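Local coordinates for fructosyl amine: oxygen oxidoreductase (PDB 3DJE), which oxidises fructosyl amines (Amadori products) with molecular oxygen by means of a bound FAD, and so acts as a deglycating enzyme, at residues S363-G366 / F367-P371; E71-A74 / E75-F78; H159-N162 / A163-A167. One frame throughout, in Å; residues are numbered along the deposited sequence.

The three contacts are local and follow one another along the chain. None closes a long loop, and none nests in or crosses another. Interaction 2 comes first, as two turns of helix 64-83. Interaction 3 follows, as the N-terminal turns of helix 160-173. Interaction 1 comes last, in the loop between strand 356-360 and helix 373-382. This loop joins the set, because it packs on both helices. Tyr369 and Pro371 meet Leu73, Ala74 and Ala77, while Phe367 and Leu370 meet Ala160, Ala163 and Leu164. Interactions 2 and 3 do not touch each other, and their nearest atoms are about 10 Å apart.

Interaction 1: residues S363-G366 / F367-P371; sequences SGRG and FKYLP. With FAD (flavin-adenine dinucleotide), chain C; FSA (1-S-(carboxymethyl)-1-thio-beta-D-fructopyranose), chain D.
Lys368 folds its side chain back toward Arg365, and NZ of Lys368 donates to O of Arg365 at 3.0 Å. The donor stands above the carbonyl plane, not on a lone pair. The fold-back comes from bends at chi3 (76°) and chi4 (65°), which curl the chain over the rim of the flavin. There NZ of Lys368 also reaches O2 of FAD at 2.9 Å and the carboxylate oxygen OAB of FSA at 2.6 Å. Water 1 accepts from it too.

Tyr369 approaches the same oxygen roughly at right angles to NZ. Its ring edge, at CE2, meets this oxygen in the ring plane. The Tyr369 ring and the Arg365 guanidinium are nearly perpendicular, with planes 82° apart. NH1 of Arg365 and OH of Tyr369 are 3.5 Å apart. Water 1 joins them: it accepts from NH1 and donates to OH. The Arg365 chain is extended from CG to NE, and NH2 bonds to Arg343 O and Asn70, with a salt bridge to Glu344.

These residues belong to the loop that leaves strand 356-360 of the Rossmann-type sheet and runs along the N1-C2-O2 side of the flavin. Residues 367-369 form a short 3-10 turn, with N of Tyr369 bonded to O of Gly366 at 3.3 Å. Successive amides at the start of this turn face the cofactor. N of Gly366 binds the ribityl O3' of FAD at 2.9 Å. N of Phe367 binds N1 of FAD at 3.2 Å. N of Lys368 binds O2 of FAD at 2.8 Å. Such donors would be expected to stabilise negative charge on the N1-C2-O2 edge of a reduced flavin. CB of Phe367 covers the pyrimidine face at N1 and C2, opposite NZ of Lys368. Gly364 O accepts from O5 of FSA.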
loop_
_atom_site.group_PDB
_atom_site.type_symbol
_atom_site.label_atom_id
_atom_site.label_comp_id
_atom_site.label_asym_id
_atom_site.label_seq_id
_atom_site.Cartn_x
_atom_site.Cartn_y
_atom_site.Cartn_z
ATOM N N SER A 363 3.870 3.211 4.694
ATOM C CA SER A 363 5.253 2.881 4.298
ATOM C C SER A 363 5.343 1.843 3.161
ATOM O O SER A 363 6.262 0.999 3.113
ATOM C CB SER A 363 6.065 2.464 5.535
ATOM O OG SER A 363 6.132 3.531 6.479
ATOM N N GLY A 364 4.404 1.941 2.221
ATOM C CA GLY A 364 4.409 1.080 1.038
ATOM C C GLY A 364 4.232 -0.384 1.347
ATOM O O GLY A 364 4.657 -1.239 0.563
ATOM N N ARG A 365 3.580 -0.694 2.470
ATOM C CA ARG A 365 3.346 -2.098 2.807
ATOM C C ARG A 365 2.045 -2.272 3.584
ATOM O O ARG A 365 1.873 -3.259 4.279
ATOM C CB ARG A 365 4.539 -2.657 3.586
ATOM C CG ARG A 365 4.726 -2.056 4.972
ATOM C CD ARG A 365 6.071 -2.466 5.548
ATOM N NE ARG A 365 6.271 -1.976 6.910
ATOM C CZ ARG A 365 5.899 -2.628 8.012
ATOM N NH1 ARG A 365 5.294 -3.814 7.919
ATOM N NH2 ARG A 365 6.133 -2.098 9.212
ATOM N N GLY A 366 1.117 -1.326 3.436
ATOM C CA GLY A 366 -0.058 -1.318 4.291
ATOM C C GLY A 366 -1.313 -1.995 3.764
ATOM O O GLY A 366 -2.297 -2.090 4.508
ATOM N N PHE A 367 -1.338 -2.447 2.506
ATOM C CA PHE A 367 -2.620 -2.938 2.014
ATOM C C PHE A 367 -3.087 -4.178 2.755
ATOM O O PHE A 367 -4.281 -4.320 3.070
ATOM C CB PHE A 367 -2.704 -3.213 0.515
ATOM C CG PHE A 367 -4.106 -3.608 0.113
ATOM C CD1 PHE A 367 -5.088 -2.625 -0.036
ATOM C CD2 PHE A 367 -4.480 -4.947 0.054
ATOM C CE1 PHE A 367 -6.433 -2.977 -0.312
ATOM C CE2 PHE A 367 -5.813 -5.309 -0.231
ATOM C CZ PHE A 367 -6.785 -4.320 -0.398
ATOM N N LYS A 368 -2.143 -5.067 3.006
ATOM C CA LYS A 368 -2.487 -6.365 3.580
ATOM C C LYS A 368 -3.198 -6.238 4.926
ATOM O O LYS A 368 -3.836 -7.195 5.359
ATOM C CB LYS A 368 -1.256 -7.266 3.683
ATOM C CG LYS A 368 -0.199 -6.774 4.636
ATOM C CD LYS A 368 1.078 -7.639 4.548
ATOM C CE LYS A 368 1.921 -7.365 3.306
ATOM N NZ LYS A 368 2.501 -5.976 3.279
ATOM N N TYR A 369 -3.086 -5.073 5.580
ATOM C CA TYR A 369 -3.760 -4.826 6.873
ATOM C C TYR A 369 -5.195 -4.311 6.757
ATOM O O TYR A 369 -5.840 -3.986 7.772
ATOM C CB TYR A 369 -2.911 -3.877 7.740
ATOM C CG TYR A 369 -1.499 -4.378 7.894
ATOM C CD1 TYR A 369 -1.150 -5.234 8.940
ATOM C CD2 TYR A 369 -0.516 -4.023 6.971
ATOM C CE1 TYR A 369 0.145 -5.714 9.069
ATOM C CE2 TYR A 369 0.770 -4.492 7.095
ATOM C CZ TYR A 369 1.100 -5.334 8.126
ATOM O OH TYR A 369 2.399 -5.790 8.209
ATOM N N LEU A 370 -5.722 -4.262 5.538
ATOM C CA LEU A 370 -7.103 -3.817 5.346
ATOM C C LEU A 370 -8.108 -4.462 6.321
ATOM O O LEU A 370 -8.955 -3.761 6.887
ATOM C CB LEU A 370 -7.555 -4.035 3.897
ATOM C CG LEU A 370 -9.026 -3.693 3.598
ATOM C CD1 LEU A 370 -9.353 -2.219 3.850
ATOM C CD2 LEU A 370 -9.440 -4.092 2.177
ATOM N N PRO A 371 -8.061 -5.789 6.485
ATOM C CA PRO A 371 -9.069 -6.407 7.375
ATOM C C PRO A 371 -8.998 -5.997 8.850
ATOM O O PRO A 371 -9.997 -6.168 9.559
ATOM C CB PRO A 371 -8.744 -7.900 7.268
ATOM C CG PRO A 371 -8.028 -8.041 5.948
ATOM C CD PRO A 371 -7.187 -6.805 5.864
HETATM P PA FAD C . -4.642 5.236 0.375
HETATM O O1A FAD C . -5.313 3.937 0.256
HETATM O O2A FAD C . -3.841 5.736 -0.784
HETATM O O5B FAD C . -5.797 6.245 0.763
HETATM C C5B FAD C . -5.596 7.657 0.862
HETATM C C4B FAD C . -6.963 8.314 0.630
HETATM O O4B FAD C . -6.736 9.695 0.969
HETATM C C3B FAD C . -7.279 8.262 -0.883
HETATM O O3B FAD C . -8.508 7.561 -1.132
HETATM C C2B FAD C . -7.386 9.754 -1.236
HETATM O O2B FAD C . -8.455 10.025 -2.195
HETATM C C1B FAD C . -7.621 10.403 0.157
HETATM N N9A FAD C . -7.383 11.873 0.026
HETATM C C8A FAD C . -6.419 12.512 -0.670
HETATM N N7A FAD C . -6.611 13.843 -0.562
HETATM C C5A FAD C . -7.697 14.038 0.200
HETATM C C6A FAD C . -8.383 15.175 0.640
HETATM N N6A FAD C . -7.958 16.408 0.276
HETATM N N1A FAD C . -9.471 15.016 1.418
HETATM C C2A FAD C . -9.904 13.801 1.774
HETATM N N3A FAD C . -9.275 12.692 1.368
HETATM C C4A FAD C . -8.176 12.794 0.583
HETATM N N1 FAD C . 0.795 -3.186 0.228
HETATM C C2 FAD C . 0.661 -4.538 0.538
HETATM O O2 FAD C . 0.312 -4.910 1.660
HETATM N N3 FAD C . 0.937 -5.486 -0.448
HETATM C C4 FAD C . 1.352 -5.119 -1.724
HETATM O O4 FAD C . 1.584 -5.988 -2.573
HETATM C C4X FAD C . 1.501 -3.755 -2.016
HETATM N N5 FAD C . 1.931 -3.352 -3.279
HETATM C C5X FAD C . 1.905 -2.000 -3.611
HETATM C C6 FAD C . 2.133 -1.636 -4.934
HETATM C C7 FAD C . 2.069 -0.300 -5.312
HETATM C C7M FAD C . 2.354 0.044 -6.780
HETATM C C8 FAD C . 1.748 0.679 -4.372
HETATM C C8M FAD C . 1.601 2.155 -4.814
HETATM C C9 FAD C . 1.502 0.304 -3.044
HETATM C C9A FAD C . 1.566 -1.041 -2.658
HETATM N N10 FAD C . 1.337 -1.447 -1.329
HETATM C C10 FAD C . 1.219 -2.806 -1.036
HETATM C "C1'" FAD C . 1.203 -0.453 -0.255
HETATM C "C2'" FAD C . -0.276 -0.165 0.006
HETATM O "O2'" FAD C . -0.983 -0.056 -1.250
HETATM C "C3'" FAD C . -0.401 1.130 0.803
HETATM O "O3'" FAD C . 0.530 1.098 1.905
HETATM C "C4'" FAD C . -1.806 1.316 1.388
HETATM O "O4'" FAD C . -2.822 1.043 0.424
HETATM C "C5'" FAD C . -1.950 2.764 1.872
HETATM O "O5'" FAD C . -3.241 2.943 2.477
HETATM P P FAD C . -3.688 4.391 3.001
HETATM O O1P FAD C . -2.636 4.921 3.918
HETATM O O2P FAD C . -5.081 4.234 3.467
HETATM O O3P FAD C . -3.709 5.315 1.686
HETATM O OAB FSA D . 4.123 -5.792 1.298
HETATM C CAL FSA D . 4.361 -6.584 0.360
HETATM O OAA FSA D . 4.438 -7.826 0.539
HETATM C CAH FSA D . 4.597 -6.073 -1.047
HETATM S SAK FSA D . 4.638 -4.311 -1.128
HETATM C C1 FSA D . 5.010 -4.229 -2.859
HETATM C C2 FSA D . 5.640 -2.877 -3.222
HETATM O O2 FSA D . 5.505 -2.645 -4.634
HETATM C C3 FSA D . 7.126 -2.840 -2.848
HETATM O O3 FSA D . 7.859 -3.785 -3.642
HETATM C C4 FSA D . 7.716 -1.432 -2.970
HETATM O O4 FSA D . 9.046 -1.419 -2.426
HETATM C C5 FSA D . 6.875 -0.395 -2.217
HETATM O O5 FSA D . 6.991 -0.569 -0.802
HETATM C C6 FSA D . 5.422 -0.507 -2.655
HETATM O O6 FSA D . 4.963 -1.855 -2.457
HETATM O O HOH W 1 3.987 -5.571 5.810
#

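Interaction 2: residues E71-A74 / E75-F78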
loop_
_atom_site.group_PDB
_atom_site.type_symbol
_atom_site.label_atom_id
_atom_site.label_comp_id
_atom_site.label_asym_id
_atom_site.label_seq_id
_atom_site.Cartn_x
_atom_site.Cartn_y
_atom_site.Cartn_z
ATOM N N GLU A 71 4.796 -9.080 13.745
ATOM C CA GLU A 71 4.154 -10.403 13.748
ATOM C C GLU A 71 2.731 -10.356 14.304
ATOM O O GLU A 71 1.823 -11.013 13.762
ATOM C CB GLU A 71 4.993 -11.401 14.547
ATOM C CG GLU A 71 6.214 -11.897 13.787
ATOM C CD GLU A 71 7.063 -12.877 14.590
ATOM O OE1 GLU A 71 7.069 -12.810 15.844
ATOM O OE2 GLU A 71 7.732 -13.708 13.952
ATOM N N ILE A 72 2.548 -9.596 15.380
ATOM C CA ILE A 72 1.245 -9.423 16.013
ATOM C C ILE A 72 0.270 -8.795 15.015
ATOM O O ILE A 72 -0.838 -9.297 14.827
ATOM C CB ILE A 72 1.343 -8.564 17.288
ATOM C CG1 ILE A 72 2.115 -9.327 18.368
ATOM C CG2 ILE A 72 -0.055 -8.161 17.804
ATOM C CD1 ILE A 72 2.426 -8.492 19.615
ATOM N N LEU A 73 0.717 -7.732 14.348
ATOM C CA LEU A 73 -0.164 -7.009 13.425
ATOM C C LEU A 73 -0.440 -7.833 12.170
ATOM O O LEU A 73 -1.557 -7.810 11.637
ATOM C CB LEU A 73 0.424 -5.639 13.062
ATOM C CG LEU A 73 0.604 -4.666 14.234
ATOM C CD1 LEU A 73 1.080 -3.308 13.723
ATOM C CD2 LEU A 73 -0.675 -4.513 15.075
ATOM N N ALA A 74 0.569 -8.567 11.701
ATOM C CA ALA A 74 0.399 -9.422 10.520
ATOM C C ALA A 74 -0.543 -10.586 10.809
ATOM O O ALA A 74 -1.361 -10.929 9.962
ATOM C CB ALA A 74 1.730 -9.938 10.015
ATOM N N GLU A 75 -0.425 -11.186 11.996
ATOM C CA GLU A 75 -1.316 -12.298 12.353
ATOM C C GLU A 75 -2.783 -11.835 12.350
ATOM O O GLU A 75 -3.656 -12.546 11.832
ATOM C CB GLU A 75 -0.907 -12.931 13.686
ATOM C CG GLU A 75 -1.397 -14.370 13.867
ATOM C CD GLU A 75 -2.767 -14.456 14.514
ATOM O OE1 GLU A 75 -3.286 -13.409 14.973
ATOM O OE2 GLU A 75 -3.329 -15.580 14.577
ATOM N N GLU A 76 -3.040 -10.637 12.880
ATOM C CA GLU A 76 -4.399 -10.078 12.894
ATOM C C GLU A 76 -4.928 -9.871 11.481
ATOM O O GLU A 76 -6.116 -10.122 11.207
ATOM C CB GLU A 76 -4.457 -8.765 13.681
ATOM C CG GLU A 76 -4.330 -8.966 15.187
ATOM C CD GLU A 76 -4.061 -7.691 15.980
ATOM O OE1 GLU A 76 -3.620 -6.666 15.395
ATOM O OE2 GLU A 76 -4.269 -7.727 17.218
ATOM N N ALA A 77 -4.055 -9.416 10.584
ATOM C CA ALA A 77 -4.460 -9.188 9.200
ATOM C C ALA A 77 -4.772 -10.507 8.515
ATOM O O ALA A 77 -5.790 -10.624 7.846
ATOM C CB ALA A 77 -3.367 -8.423 8.428
ATOM N N PHE A 78 -3.893 -11.499 8.694
ATOM C CA PHE A 78 -4.101 -12.807 8.075
ATOM C C PHE A 78 -5.350 -13.490 8.586
ATOM O O PHE A 78 -6.070 -14.135 7.810
ATOM C CB PHE A 78 -2.895 -13.720 8.272
ATOM C CG PHE A 78 -2.004 -13.807 7.072
ATOM C CD1 PHE A 78 -0.853 -13.028 6.994
ATOM C CD2 PHE A 78 -2.313 -14.676 6.020
ATOM C CE1 PHE A 78 -0.005 -13.115 5.889
ATOM C CE2 PHE A 78 -1.469 -14.785 4.901
ATOM C CZ PHE A 78 -0.319 -13.997 4.834
HETATM O O HOH W 2 -2.101 -11.174 16.565
#
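Ala74, Glu75 and Glu76 carry most of this contact, which spans two turns in the middle of helix 64-83. Ala74 gives its carbonyl to the next turn. N of Phe78 donates to O of Ala74 at 2.9 Å, and the N-H points almost straight at the oxygen (167°). The same oxygen lies in the plane of the Phe78 ring, at its edge, 3.7 Å from CD1 of Phe78.

Glu75 bonds through its N to O of Glu71 at 2.9 Å, and its CB rests on the same oxygen. CG of Glu75 lies opposite the backbone N (chi1 -158°), and a bend at chi2 (-90°) turns the carboxylate round the helix, with OE1 toward water 2. This water then links the two segments. It donates to OE1 of Glu75 at 3.0 Å and to O of Ile72 at 2.9 Å.

That carbonyl of Ile72 also accepts from N of Glu76 at 3.2 Å. The Glu76 chain runs back over it, extended beyond CG, with CG 3.5 Å from O of Ile72. Its end slants across the Leu73 side chain, and OE1 of Glu76 comes to 3.7 Å from CD2 of Leu73. N of Ala77 completes the run of i to i+4 bonds with O of Leu73.

Leu73 and Ala77 form the buried face of this part of the helix and pack on Tyr369. Glu71 is tied by a salt bridge to Arg114. The two exposed glutamates, Glu75 and Glu76, meet the preceding segment through carbons, backbone and water, with no salt bridge between the segments. This part of the helix therefore rests on its backbone bonds, and the carboxylates add mainly water-mediated and van der Waals contacts.

Interaction 3: residues H159-N162 / A163-A167; sequences HARN and ALVAA
His159 is the N-cap of helix 160-173, and its carbonyl reaches forward to accept from Ala163. N of Ala163 lies 3.0 Å from O of His159, the first of the i to i+4 bonds. The cap itself is made by the imidazole. N of Asn162 donates to ND1 of His159 at 3.1 Å, from 26° out of the ring plane. With ND1 accepting, the ring is probably neutral and carries its proton on NE2. The nearby Arg161 charge and the helix start should disfavour a second proton.

Two side chains close round this ring. The amide nitrogen ND2 of Asn162 sits over the centre of one face of the His159 ring, 3.2 Å above the plane. Asn162 has CG beside its own backbone N (chi1 -70°), which swings the amide back over the cap. The guanidinium of Arg161 presents a face to CE1 of His159. Arg161 also grips Asn162 side-on. NE of Arg161 is 3.2 Å from OD1 of Asn162, and NH2 of Arg161 is 2.8 Å from the same OD1. Both donors come from one face of the amide, while OD1 lies in the guanidinium plane. The amide is thus held by its oxygen. A salt bridge to Glu271 anchors Arg161 further.

The next turn follows regularly. Val165 N binds Arg161 O at 3.0 Å, and CG2 of Val165 touches that oxygen at 3.3 Å. Ala160 O accepts from Leu164 N, and Asn162 O from Ala166 N.

The helix begins just after strand 156-158. Ala160 packs on Phe367 and Ala163 on Leu370, both in the flavin-binding loop. Leu164 and Ala167 lie on Thr19 of helix 16-27, and Ala166 touches Tyr90, just before strand 91-92.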
loop_
_atom_site.group_PDB
_atom_site.type_symbol
_atom_site.label_atom_id
_atom_site.label_comp_id
_atom_site.label_asym_id
_atom_site.label_seq_id
_atom_site.Cartn_x
_atom_site.Cartn_y
_atom_site.Cartn_z
ATOM N N HIS A 159 -7.595 -9.496 -4.144
ATOM C CA HIS A 159 -8.186 -8.524 -5.058
ATOM C C HIS A 159 -8.452 -7.230 -4.319
ATOM O O HIS A 159 -9.499 -7.066 -3.677
ATOM C CB HIS A 159 -9.442 -9.045 -5.747
ATOM C CG HIS A 159 -9.797 -8.246 -6.956
ATOM N ND1 HIS A 159 -10.041 -6.891 -6.900
ATOM C CD2 HIS A 159 -9.857 -8.588 -8.266
ATOM C CE1 HIS A 159 -10.285 -6.441 -8.120
ATOM N NE2 HIS A 159 -10.174 -7.451 -8.969
ATOM N N ALA A 160 -7.479 -6.325 -4.387
ATOM C CA ALA A 160 -7.474 -5.151 -3.507
ATOM C C ALA A 160 -8.684 -4.240 -3.703
ATOM O O ALA A 160 -9.382 -3.886 -2.729
ATOM C CB ALA A 160 -6.148 -4.354 -3.652
ATOM N N ARG A 161 -8.939 -3.881 -4.955
ATOM C CA ARG A 161 -10.064 -3.009 -5.265
ATOM C C ARG A 161 -11.391 -3.609 -4.788
ATOM O O ARG A 161 -12.189 -2.929 -4.118
ATOM C CB ARG A 161 -10.114 -2.697 -6.749
ATOM C CG ARG A 161 -11.284 -1.798 -7.118
ATOM C CD ARG A 161 -11.604 -1.929 -8.602
ATOM N NE ARG A 161 -12.313 -3.186 -8.832
ATOM C CZ ARG A 161 -12.463 -3.798 -10.005
ATOM N NH1 ARG A 161 -11.951 -3.297 -11.136
ATOM N NH2 ARG A 161 -13.136 -4.927 -10.044
ATOM N N ASN A 162 -11.636 -4.878 -5.110
ATOM C CA ASN A 162 -12.890 -5.505 -4.692
ATOM C C ASN A 162 -13.029 -5.609 -3.162
ATOM O O ASN A 162 -14.136 -5.453 -2.624
ATOM C CB ASN A 162 -13.067 -6.864 -5.375
ATOM C CG ASN A 162 -13.353 -6.730 -6.870
ATOM O OD1 ASN A 162 -13.685 -5.647 -7.370
ATOM N ND2 ASN A 162 -13.231 -7.841 -7.590
ATOM N N ALA A 163 -11.912 -5.844 -2.465
ATOM C CA ALA A 163 -11.936 -5.906 -0.990
ATOM C C ALA A 163 -12.224 -4.522 -0.381
ATOM O O ALA A 163 -13.003 -4.384 0.588
ATOM C CB ALA A 163 -10.606 -6.445 -0.456
ATOM N N LEU A 164 -11.588 -3.503 -0.950
ATOM C CA LEU A 164 -11.788 -2.110 -0.509
ATOM C C LEU A 164 -13.257 -1.700 -0.665
ATOM O O LEU A 164 -13.867 -1.153 0.260
ATOM C CB LEU A 164 -10.864 -1.179 -1.311
ATOM C CG LEU A 164 -10.932 0.322 -1.020
ATOM C CD1 LEU A 164 -10.536 0.612 0.417
ATOM C CD2 LEU A 164 -9.984 1.036 -2.005
ATOM N N VAL A 165 -13.821 -1.983 -1.838
ATOM C CA VAL A 165 -15.229 -1.692 -2.128
ATOM C C VAL A 165 -16.140 -2.482 -1.177
ATOM O O VAL A 165 -17.053 -1.914 -0.596
ATOM C CB VAL A 165 -15.563 -1.968 -3.614
ATOM C CG1 VAL A 165 -17.058 -1.885 -3.870
ATOM C CG2 VAL A 165 -14.840 -0.953 -4.516
ATOM N N ALA A 166 -15.855 -3.767 -0.973
ATOM C CA ALA A 166 -16.684 -4.584 -0.073
ATOM C C ALA A 166 -16.688 -3.989 1.338
ATOM O O ALA A 166 -17.731 -3.924 1.991
ATOM C CB ALA A 166 -16.200 -6.040 -0.053
ATOM N N ALA A 167 -15.510 -3.601 1.823
ATOM C CA ALA A 167 -15.409 -3.039 3.173
ATOM C C ALA A 167 -16.157 -1.701 3.278
ATOM O O ALA A 167 -16.850 -1.460 4.275
ATOM C CB ALA A 167 -13.954 -2.864 3.572
#